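Local coordinates for protein ferritin (Ulva pertusa, PDB 3VNX) that probably oxidises ferrous iron and stores it inside a hollow shell of 24 subunits, as other ferritins do, at residues A42-Q47 with H91-Y96; I50-S55 with V104-L109; E129-L134 with K174-Y179. All coordinates share one frame; numbering follows the deposited sequence. Where two conformers were deposited one is given.

The three contacts sample both helix pairs of one ferritin subunit's bundle and the long loop between helices 73-99 and 123-151. Interactions 1 and 2 share helix 38-66 and are neighbours, their centres about 9 Å apart. Their segments alternate along the chain. Helix 38-66 meets helix 73-99 in the first and the loop that follows that helix in the second. Interaction 3 opens after both have closed and joins helix 123-151 to helix 155-201, with its centre about 24 Å from that of interaction 1 and about 21 Å from that of interaction 2. Each lies near a subunit interface: 1 and 2 share the second subunit, 2 and 3 the fourth.

Interaction 1 (A42-Q47 with H91-Y96); sequences AAINEQ and HMLMDY
Ile44 of helix 38-66 and Gln47, one turn further on, close on Leu93 of helix 73-99 and make up the tight part of this contact. Leu93 sends a different branch to each: its CD2 meets Ile44 CD1 at 3.8 Å, while its CD1 lies 3.7 Å from Gln47 CG. Ile44 bends at its second torsion (chi2 -65°), which turns CD1 toward the leucine, and its other branch, CG2, rests 3.8 Å from the backbone oxygen O of Leu93. A beta-branched and a gamma-branched residue suit this place because each offers two branches, which reach two different partners. Gln47 contributes only carbon here. Its CG stands anti to the backbone N (chi1 -175°), and a bend at chi2 carries the amide on to other partners, where NE2 is hydrogen-bonded to Glu51 and Asn138. The residue is therefore apolar along its chain and polar at its end, and its side chain is about 5 Å from a bound calcium ion.

Around this cluster the packing between the two segments is looser. Tyr96 leaves its backbone toward helix 38-66, yet its ring finds its partner in Phe160, on which it stacks. On the faces turned away from the contact, Ala42 is exposed to solvent and Asp95 partly so, the latter a charged group that solvent can reach. His91 meets His59 and His62 of a second subunit instead. Leu145, Leu157 and Leu165 of the other two long helices close over Ile44 and Leu93 from the bundle interior. Two antiparallel helices joined by buried aliphatic residues, with polar side chains gathered close by, form the first hairpin of the ferritin four-helix bundle.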
loop_
_atom_site.group_PDB
_atom_site.type_symbol
_atom_site.label_atom_id
_atom_site.label_comp_id
_atom_site.label_asym_id
_atom_site.label_seq_id
_atom_site.Cartn_x
_atom_site.Cartn_y
_atom_site.Cartn_z
ATOM N N ALA A 42 20.853 -14.541 -54.520
ATOM C CA ALA A 42 19.726 -15.007 -55.327
ATOM C C ALA A 42 18.926 -16.136 -54.654
ATOM O O ALA A 42 17.699 -16.185 -54.761
ATOM C CB ALA A 42 20.202 -15.424 -56.738
ATOM N N ALA A 43 19.611 -17.045 -53.969
ATOM C CA ALA A 43 18.918 -18.118 -53.255
ATOM C C ALA A 43 18.037 -17.579 -52.123
ATOM O O ALA A 43 16.969 -18.127 -51.840
ATOM C CB ALA A 43 19.913 -19.124 -52.706
ATOM N N ILE A 44 18.483 -16.507 -51.479
ATOM C CA ILE A 44 17.687 -15.886 -50.421
ATOM C C ILE A 44 16.426 -15.264 -51.008
ATOM O O ILE A 44 15.334 -15.387 -50.444
ATOM C CB ILE A 44 18.477 -14.814 -49.656
ATOM C CG1 ILE A 44 19.472 -15.477 -48.699
ATOM C CG2 ILE A 44 17.526 -13.880 -48.913
ATOM C CD1 ILE A 44 18.811 -16.275 -47.592
ATOM N N ASN A 45 16.570 -14.602 -52.151
ATOM C CA ASN A 45 15.394 -14.054 -52.817
ATOM C C ASN A 45 14.407 -15.155 -53.169
ATOM O O ASN A 45 13.192 -15.011 -53.000
ATOM C CB ASN A 45 15.796 -13.244 -54.040
ATOM C CG ASN A 45 16.279 -11.863 -53.666
ATOM O OD1 ASN A 45 15.827 -11.295 -52.670
ATOM N ND2 ASN A 45 17.207 -11.316 -54.446
ATOM N N GLU A 46 14.949 -16.274 -53.625
ATOM C CA GLU A 46 14.128 -17.418 -53.953
ATOM C C GLU A 46 13.337 -17.860 -52.708
ATOM O O GLU A 46 12.118 -18.026 -52.752
ATOM C CB GLU A 46 15.002 -18.547 -54.527
ATOM C CG GLU A 46 14.253 -19.823 -54.811
ATOM O OE1 GLU A 46 13.223 -18.605 -56.567
ATOM O OE2 GLU A 46 12.332 -20.549 -56.009
ATOM N N GLN A 47 14.039 -18.024 -51.596
ATOM C CA GLN A 47 13.429 -18.507 -50.363
ATOM C C GLN A 47 12.469 -17.444 -49.794
ATOM O O GLN A 47 11.404 -17.765 -49.263
ATOM C CB GLN A 47 14.521 -18.918 -49.360
ATOM C CG GLN A 47 14.005 -19.552 -48.066
ATOM C CD GLN A 47 13.149 -20.780 -48.303
ATOM O OE1 GLN A 47 13.407 -21.571 -49.212
ATOM N NE2 GLN A 47 12.131 -20.955 -47.469
ATOM N N HIS A 91 9.980 -11.683 -44.288
ATOM C CA HIS A 91 10.549 -10.432 -43.778
ATOM C C HIS A 91 11.942 -10.570 -43.130
ATOM O O HIS A 91 12.805 -9.691 -43.296
ATOM C CB HIS A 91 9.580 -9.775 -42.789
ATOM C CG HIS A 91 10.005 -8.407 -42.352
ATOM N ND1 HIS A 91 9.917 -7.302 -43.173
ATOM C CD2 HIS A 91 10.532 -7.965 -41.180
ATOM C CE1 HIS A 91 10.366 -6.238 -42.526
ATOM N NE2 HIS A 91 10.741 -6.615 -41.317
ATOM N N MET A 92 12.160 -11.653 -42.382
ATOM C CA MET A 92 13.449 -11.907 -41.731
ATOM C C MET A 92 14.518 -12.188 -42.795
ATOM O O MET A 92 15.692 -11.792 -42.663
ATOM C CB MET A 92 13.347 -13.090 -40.741
ATOM C CG MET A 92 12.412 -12.867 -39.535
ATOM S SD MET A 92 11.601 -14.363 -38.873
ATOM C CE MET A 92 12.944 -15.189 -38.016
ATOM N N LEU A 93 14.108 -12.887 -43.851
ATOM C CA LEU A 93 15.042 -13.195 -44.930
ATOM C C LEU A 93 15.423 -11.903 -45.632
ATOM O O LEU A 93 16.590 -11.677 -45.921
ATOM C CB LEU A 93 14.447 -14.208 -45.908
ATOM C CG LEU A 93 14.354 -15.615 -45.317
ATOM C CD1 LEU A 93 13.375 -16.468 -46.103
ATOM C CD2 LEU A 93 15.745 -16.250 -45.277
ATOM N N MET A 94 14.438 -11.043 -45.863
ATOM C CA MET A 94 14.689 -9.757 -46.503
ATOM C C MET A 94 15.621 -8.928 -45.640
ATOM O O MET A 94 16.564 -8.292 -46.133
ATOM C CB MET A 94 13.368 -9.028 -46.759
ATOM C CG MET A 94 12.411 -9.853 -47.621
ATOM S SD MET A 94 10.702 -9.292 -47.630
ATOM C CE MET A 94 10.895 -7.644 -48.339
ATOM N N ASP A 95 15.367 -8.961 -44.340
ATOM C CA ASP A 95 16.214 -8.263 -43.390
ATOM C C ASP A 95 17.674 -8.739 -43.478
ATOM O O ASP A 95 18.607 -7.935 -43.525
ATOM C CB ASP A 95 15.662 -8.451 -41.984
ATOM C CG ASP A 95 16.595 -7.914 -40.915
ATOM O OD1 ASP A 95 16.848 -6.686 -40.895
ATOM O OD2 ASP A 95 17.075 -8.720 -40.091
ATOM N N TYR A 96 17.879 -10.047 -43.515
ATOM C CA TYR A 96 19.241 -10.545 -43.648
ATOM C C TYR A 96 19.849 -10.101 -44.974
ATOM O O TYR A 96 21.031 -9.742 -45.027
ATOM C CB TYR A 96 19.323 -12.075 -43.501
ATOM C CG TYR A 96 20.737 -12.539 -43.225
ATOM C CD1 TYR A 96 21.294 -12.388 -41.952
ATOM C CD2 TYR A 96 21.538 -13.099 -44.244
ATOM C CE1 TYR A 96 22.609 -12.783 -41.677
ATOM C CE2 TYR A 96 22.862 -13.503 -43.979
ATOM C CZ TYR A 96 23.386 -13.341 -42.690
ATOM O OH TYR A 96 24.672 -13.730 -42.392
#

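Interaction 2 (I50-S55 with V104-L109); sequences IEYTIS and VELKPL
The ring of Tyr52 is swung to an unusual first torsion, chi1 -126°, away from the staggered positions, and this sets its two flanks against two leucines of the extended segment 104-109. Leu109, with CG beside its backbone N (chi1 -60°), reaches inward to meet it. Tyr52 CD1 then lies 4.1 Å from Leu109 CD1, and on the other flank Tyr52 CD2 lies 4.1 Å from Leu106 CD2. Both methyls approach the ring obliquely. Leu109 CD1 also sits 4.0 Å from the backbone oxygen O of Tyr52, so one methyl touches both ring and main chain.

The second branch of Leu109 serves Thr53, the next residue along the helix. Because Thr53 has two conformers, this contact is less certain: Leu109 CD2 is 3.9 Å from Thr53 OG1. A methyl is no hydrogen-bond partner, so the contact is van der Waals; the hydroxyl is satisfied by the backbone oxygen of Asn49, which lets a threonine lie beside a leucine in a buried place.

Tyrosine suits its position for a similar reason: the ring is wedged among aliphatic groups while its OH reaches a hydrogen bond to His59 ND1 of a second subunit. The leucines of the loop point inward, whereas Glu105 and Pro108 are exposed. Asn49 ND2 also holds the backbone oxygen of Pro108, pinning the loop beside the helix. The segment is part of the ferritin subunit's long loop between helices 73-99 and 123-151, and at the interface its Lys107 O is hydrogen-bonded to Tyr56 OH of the second subunit. It thus runs as an extended strap over helix 38-66, with Arg87 and Ala90 of helix 73-99 also touching Tyr52 and the second subunit's Tyr56 packing edge-to-face with its ring.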
loop_
_atom_site.group_PDB
_atom_site.type_symbol
_atom_site.label_atom_id
_atom_site.label_comp_id
_atom_site.label_asym_id
_atom_site.label_seq_id
_atom_site.Cartn_x
_atom_site.Cartn_y
_atom_site.Cartn_z
ATOM N N ILE A 50 9.393 -18.125 -51.589
ATOM C CA ILE A 50 8.772 -19.372 -51.149
ATOM C C ILE A 50 7.941 -19.165 -49.870
ATOM O O ILE A 50 6.831 -19.698 -49.739
ATOM C CB ILE A 50 9.837 -20.466 -50.957
ATOM C CG1 ILE A 50 10.532 -20.743 -52.292
ATOM C CG2 ILE A 50 9.221 -21.743 -50.378
ATOM C CD1 ILE A 50 11.451 -21.929 -52.284
ATOM N N GLU A 51 8.478 -18.378 -48.936
ATOM C CA GLU A 51 7.782 -18.094 -47.685
ATOM C C GLU A 51 6.605 -17.208 -48.011
ATOM O O GLU A 51 5.470 -17.434 -47.545
ATOM C CB GLU A 51 8.695 -17.380 -46.673
ATOM C CG GLU A 51 9.978 -18.123 -46.294
ATOM C CD GLU A 51 9.768 -19.336 -45.365
ATOM O OE1 GLU A 51 10.751 -20.087 -45.159
ATOM O OE2 GLU A 51 8.652 -19.548 -44.836
ATOM N N TYR A 52 6.874 -16.196 -48.828
ATOM C CA TYR A 52 5.812 -15.284 -49.232
ATOM C C TYR A 52 4.663 -16.025 -49.925
ATOM O O TYR A 52 3.501 -15.737 -49.648
ATOM C CB TYR A 52 6.344 -14.129 -50.086
ATOM C CG TYR A 52 5.978 -12.756 -49.547
ATOM C CD1 TYR A 52 4.648 -12.428 -49.286
ATOM C CD2 TYR A 52 6.957 -11.788 -49.303
ATOM C CE1 TYR A 52 4.295 -11.176 -48.785
ATOM C CE2 TYR A 52 6.619 -10.519 -48.813
ATOM C CZ TYR A 52 5.280 -10.221 -48.553
ATOM O OH TYR A 52 4.909 -8.975 -48.068
ATOM N N THR A 53 4.970 -16.994 -50.788
ATOM C CA THR A 53 3.927 -17.787 -51.451
ATOM C C THR A 53 3.130 -18.600 -50.437
ATOM O O THR A 53 1.892 -18.610 -50.456
ATOM C CB THR A 53 4.503 -18.767 -52.509
ATOM O OG1 THR A 53 5.037 -18.030 -53.610
ATOM C CG2 THR A 53 3.416 -19.696 -53.025
ATOM N N ILE A 54 3.850 -19.288 -49.552
ATOM C CA ILE A 54 3.203 -20.130 -48.539
ATOM C C ILE A 54 2.318 -19.310 -47.579
ATOM O O ILE A 54 1.257 -19.761 -47.137
ATOM C CB ILE A 54 4.243 -20.940 -47.760
ATOM C CG1 ILE A 54 4.893 -21.975 -48.681
ATOM C CG2 ILE A 54 3.619 -21.605 -46.549
ATOM C CD1 ILE A 54 6.038 -22.702 -48.025
ATOM N N SER A 55 2.758 -18.100 -47.271
ATOM C CA SER A 55 1.936 -17.195 -46.492
ATOM C C SER A 55 0.602 -16.951 -47.204
ATOM O O SER A 55 -0.457 -16.940 -46.572
ATOM C CB SER A 55 2.674 -15.878 -46.272
ATOM O OG SER A 55 1.805 -14.920 -45.724
ATOM N N VAL A 104 17.034 -7.155 -52.114
ATOM C CA VAL A 104 15.809 -7.931 -52.159
ATOM C C VAL A 104 15.151 -7.841 -53.541
ATOM O O VAL A 104 14.943 -6.754 -54.079
ATOM C CB VAL A 104 14.813 -7.447 -51.072
ATOM C CG1 VAL A 104 13.375 -7.956 -51.356
ATOM C CG2 VAL A 104 15.302 -7.847 -49.674
ATOM N N GLU A 105 14.836 -8.986 -54.126
ATOM C CA GLU A 105 13.970 -8.990 -55.288
ATOM C C GLU A 105 12.687 -9.733 -54.960
ATOM O O GLU A 105 12.718 -10.914 -54.613
ATOM C CB GLU A 105 14.636 -9.659 -56.482
ATOM C CG GLU A 105 13.712 -9.688 -57.685
ATOM C CD GLU A 105 14.227 -10.549 -58.812
ATOM O OE1 GLU A 105 13.934 -10.213 -59.982
ATOM O OE2 GLU A 105 14.912 -11.556 -58.529
ATOM N N LEU A 106 11.561 -9.043 -55.067
ATOM C CA LEU A 106 10.275 -9.666 -54.803
ATOM C C LEU A 106 9.694 -10.160 -56.113
ATOM O O LEU A 106 9.660 -9.436 -57.111
ATOM C CB LEU A 106 9.311 -8.684 -54.121
ATOM C CG LEU A 106 9.516 -8.466 -52.621
ATOM C CD1 LEU A 106 8.469 -7.517 -52.061
ATOM C CD2 LEU A 106 9.490 -9.805 -51.887
ATOM N N LYS A 107 9.224 -11.396 -56.092
ATOM C CA LYS A 107 8.784 -12.071 -57.298
ATOM C C LYS A 107 7.262 -12.178 -57.349
ATOM O O LYS A 107 6.575 -11.820 -56.395
ATOM C CB LYS A 107 9.443 -13.443 -57.356
ATOM C CG LYS A 107 10.962 -13.366 -57.356
ATOM C CD LYS A 107 11.588 -14.757 -57.373
ATOM C CE LYS A 107 13.014 -14.724 -57.920
ATOM N NZ LYS A 107 13.670 -16.063 -57.822
ATOM N N PRO A 108 6.721 -12.628 -58.483
ATOM C CA PRO A 108 5.261 -12.751 -58.568
ATOM C C PRO A 108 4.711 -13.821 -57.622
ATOM O O PRO A 108 5.383 -14.805 -57.308
ATOM C CB PRO A 108 5.025 -13.174 -60.024
ATOM C CG PRO A 108 6.210 -12.666 -60.759
ATOM C CD PRO A 108 7.371 -12.796 -59.794
ATOM N N LEU A 109 3.483 -13.619 -57.168
ATOM C CA LEU A 109 2.798 -14.635 -56.394
ATOM C C LEU A 109 1.652 -15.171 -57.225
ATOM O O LEU A 109 0.778 -14.403 -57.654
ATOM C CB LEU A 109 2.260 -14.053 -55.087
ATOM C CG LEU A 109 3.257 -13.430 -54.100
ATOM C CD1 LEU A 109 2.613 -13.350 -52.726
ATOM C CD2 LEU A 109 4.549 -14.232 -54.031
#

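Interaction 3 (E129-L134 with K174-Y179); sequences ELALSL and KEHAVY
The backbone oxygen O of Glu129 is gripped twice by Ser133, at 3.0 Å by its N, the usual helical bond, and at 2.7 Å by its OG. The two donors come from opposite faces of the carbonyl plane, the hydroxyl tilted 29° from it. Serine suits a buried helix position because it can return its hydroxyl to the preceding turn in this way.

Across the contact the meeting is van der Waals, without a polar bond. His176 turns its ring toward helix 123-151, where ND1 lies 3.7 Å from Ala131 CB; a methyl is small enough to admit an imidazole so near the backbone. Leu132 keeps CG anti to its backbone N (chi1 171°) and slides past the histidine in the opposite direction, so that Leu132 CD1 reaches His176 CB at 3.9 Å. The same methyl is 3.8 Å from Ala177 N, and the small Ala177 lets the leucine tip lie against the backbone itself.

The short helix segments run nearly antiparallel, at 158°, with axes 9.0 Å apart, as part of the second helix pair of the ferritin four-helix bundle. On the bundle side, Tyr58 of helix 38-66 touches Ala131; Glu135 lies against His176. Val15 of one neighbouring subunit packs on Leu134 and its Val22 on Glu129 and Ser133, while Asp68 of another packs on Lys174 and Ala177 of helix 155-201.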
loop_
_atom_site.group_PDB
_atom_site.type_symbol
_atom_site.label_atom_id
_atom_site.label_comp_id
_atom_site.label_asym_id
_atom_site.label_seq_id
_atom_site.Cartn_x
_atom_site.Cartn_y
_atom_site.Cartn_z
ATOM N N GLU A 129 -3.185 -32.220 -43.865
ATOM C CA GLU A 129 -2.258 -33.027 -44.650
ATOM C C GLU A 129 -1.572 -32.167 -45.716
ATOM O O GLU A 129 -0.392 -32.334 -45.989
ATOM C CB GLU A 129 -2.972 -34.227 -45.275
ATOM C CG GLU A 129 -3.357 -35.319 -44.273
ATOM C CD GLU A 129 -3.943 -36.555 -44.943
ATOM O OE1 GLU A 129 -4.261 -36.494 -46.154
ATOM O OE2 GLU A 129 -4.082 -37.590 -44.258
ATOM N N LEU A 130 -2.314 -31.239 -46.302
ATOM C CA LEU A 130 -1.752 -30.311 -47.277
ATOM C C LEU A 130 -0.688 -29.458 -46.597
ATOM O O LEU A 130 0.436 -29.335 -47.086
ATOM C CB LEU A 130 -2.853 -29.408 -47.837
ATOM C CG LEU A 130 -2.698 -28.789 -49.227
ATOM C CD1 LEU A 130 -3.284 -27.399 -49.224
ATOM C CD2 LEU A 130 -1.258 -28.750 -49.702
ATOM N N ALA A 131 -1.062 -28.878 -45.456
ATOM C CA ALA A 131 -0.162 -28.042 -44.661
ATOM C C ALA A 131 1.125 -28.772 -44.280
ATOM O O ALA A 131 2.223 -28.262 -44.493
ATOM C CB ALA A 131 -0.879 -27.525 -43.402
ATOM N N LEU A 132 0.979 -29.963 -43.712
ATOM C CA LEU A 132 2.129 -30.779 -43.368
ATOM C C LEU A 132 3.030 -30.940 -44.588
ATOM O O LEU A 132 4.238 -30.700 -44.519
ATOM C CB LEU A 132 1.667 -32.151 -42.868
ATOM C CG LEU A 132 2.748 -33.218 -42.672
ATOM C CD1 LEU A 132 3.856 -32.739 -41.740
ATOM C CD2 LEU A 132 2.121 -34.516 -42.154
ATOM N N SER A 133 2.422 -31.332 -45.704
ATOM C CA SER A 133 3.145 -31.584 -46.951
ATOM C C SER A 133 3.914 -30.340 -47.368
ATOM O O SER A 133 5.088 -30.418 -47.763
ATOM C CB SER A 133 2.172 -32.007 -48.063
ATOM O OG SER A 133 1.499 -33.218 -47.726
ATOM N N LEU A 134 3.244 -29.194 -47.262
ATOM C CA LEU A 134 3.878 -27.913 -47.564
ATOM C C LEU A 134 5.054 -27.633 -46.625
ATOM O O LEU A 134 6.090 -27.122 -47.047
ATOM C CB LEU A 134 2.854 -26.777 -47.503
ATOM C CG LEU A 134 1.906 -26.676 -48.705
ATOM C CD1 LEU A 134 0.900 -25.542 -48.542
ATOM C CD2 LEU A 134 2.704 -26.492 -49.981
ATOM N N LYS A 174 7.103 -31.386 -37.107
ATOM C CA LYS A 174 6.612 -32.292 -36.066
ATOM C C LYS A 174 5.219 -31.877 -35.571
ATOM O O LYS A 174 4.320 -32.724 -35.446
ATOM C CB LYS A 174 7.608 -32.376 -34.899
ATOM C CG LYS A 174 7.039 -32.957 -33.596
ATOM C CD LYS A 174 7.002 -34.467 -33.595
ATOM C CE LYS A 174 6.298 -34.998 -32.348
ATOM N NZ LYS A 174 7.245 -35.270 -31.245
ATOM N N GLU A 175 5.038 -30.578 -35.317
ATOM C CA GLU A 175 3.747 -30.045 -34.874
ATOM C C GLU A 175 2.634 -30.358 -35.868
ATOM O O GLU A 175 1.503 -30.696 -35.481
ATOM C CB GLU A 175 3.833 -28.528 -34.666
ATOM C CG GLU A 175 2.486 -27.824 -34.491
ATOM C CD GLU A 175 2.610 -26.309 -34.584
ATOM O OE1 GLU A 175 3.641 -25.838 -35.110
ATOM O OE2 GLU A 175 1.681 -25.591 -34.141
ATOM N N HIS A 176 2.937 -30.235 -37.162
ATOM C CA HIS A 176 1.913 -30.535 -38.166
ATOM C C HIS A 176 1.664 -32.034 -38.290
ATOM O O HIS A 176 0.535 -32.464 -38.528
ATOM C CB HIS A 176 2.250 -29.933 -39.518
ATOM C CG HIS A 176 2.020 -28.455 -39.591
ATOM N ND1 HIS A 176 0.908 -27.906 -40.192
ATOM C CD2 HIS A 176 2.755 -27.416 -39.135
ATOM C CE1 HIS A 176 0.972 -26.588 -40.108
ATOM N NE2 HIS A 176 2.081 -26.266 -39.469
ATOM N N ALA A 177 2.708 -32.833 -38.101
ATOM C CA ALA A 177 2.536 -34.284 -38.139
ATOM C C ALA A 177 1.514 -34.704 -37.083
ATOM O O ALA A 177 0.579 -35.463 -37.376
ATOM C CB ALA A 177 3.872 -35.009 -37.949
ATOM N N VAL A 178 1.675 -34.174 -35.869
ATOM C CA VAL A 178 0.766 -34.474 -34.758
ATOM C C VAL A 178 -0.707 -34.127 -35.033
ATOM O O VAL A 178 -1.595 -34.948 -34.773
ATOM C CB VAL A 178 1.232 -33.786 -33.475
ATOM C CG1 VAL A 178 0.203 -33.983 -32.348
ATOM C CG2 VAL A 178 2.591 -34.326 -33.085
ATOM N N TYR A 179 -0.963 -32.927 -35.559
ATOM C CA TYR A 179 -2.319 -32.545 -35.978
ATOM C C TYR A 179 -2.944 -33.561 -36.916
ATOM O O TYR A 179 -4.130 -33.901 -36.789
ATOM C CB TYR A 179 -2.317 -31.215 -36.728
ATOM C CG TYR A 179 -1.933 -30.030 -35.893
ATOM C CD1 TYR A 179 -2.402 -29.887 -34.584
ATOM C CD2 TYR A 179 -1.118 -29.037 -36.421
ATOM C CE1 TYR A 179 -2.045 -28.793 -33.821
ATOM C CE2 TYR A 179 -0.763 -27.935 -35.671
ATOM C CZ TYR A 179 -1.226 -27.816 -34.375
ATOM O OH TYR A 179 -0.858 -26.708 -33.651
#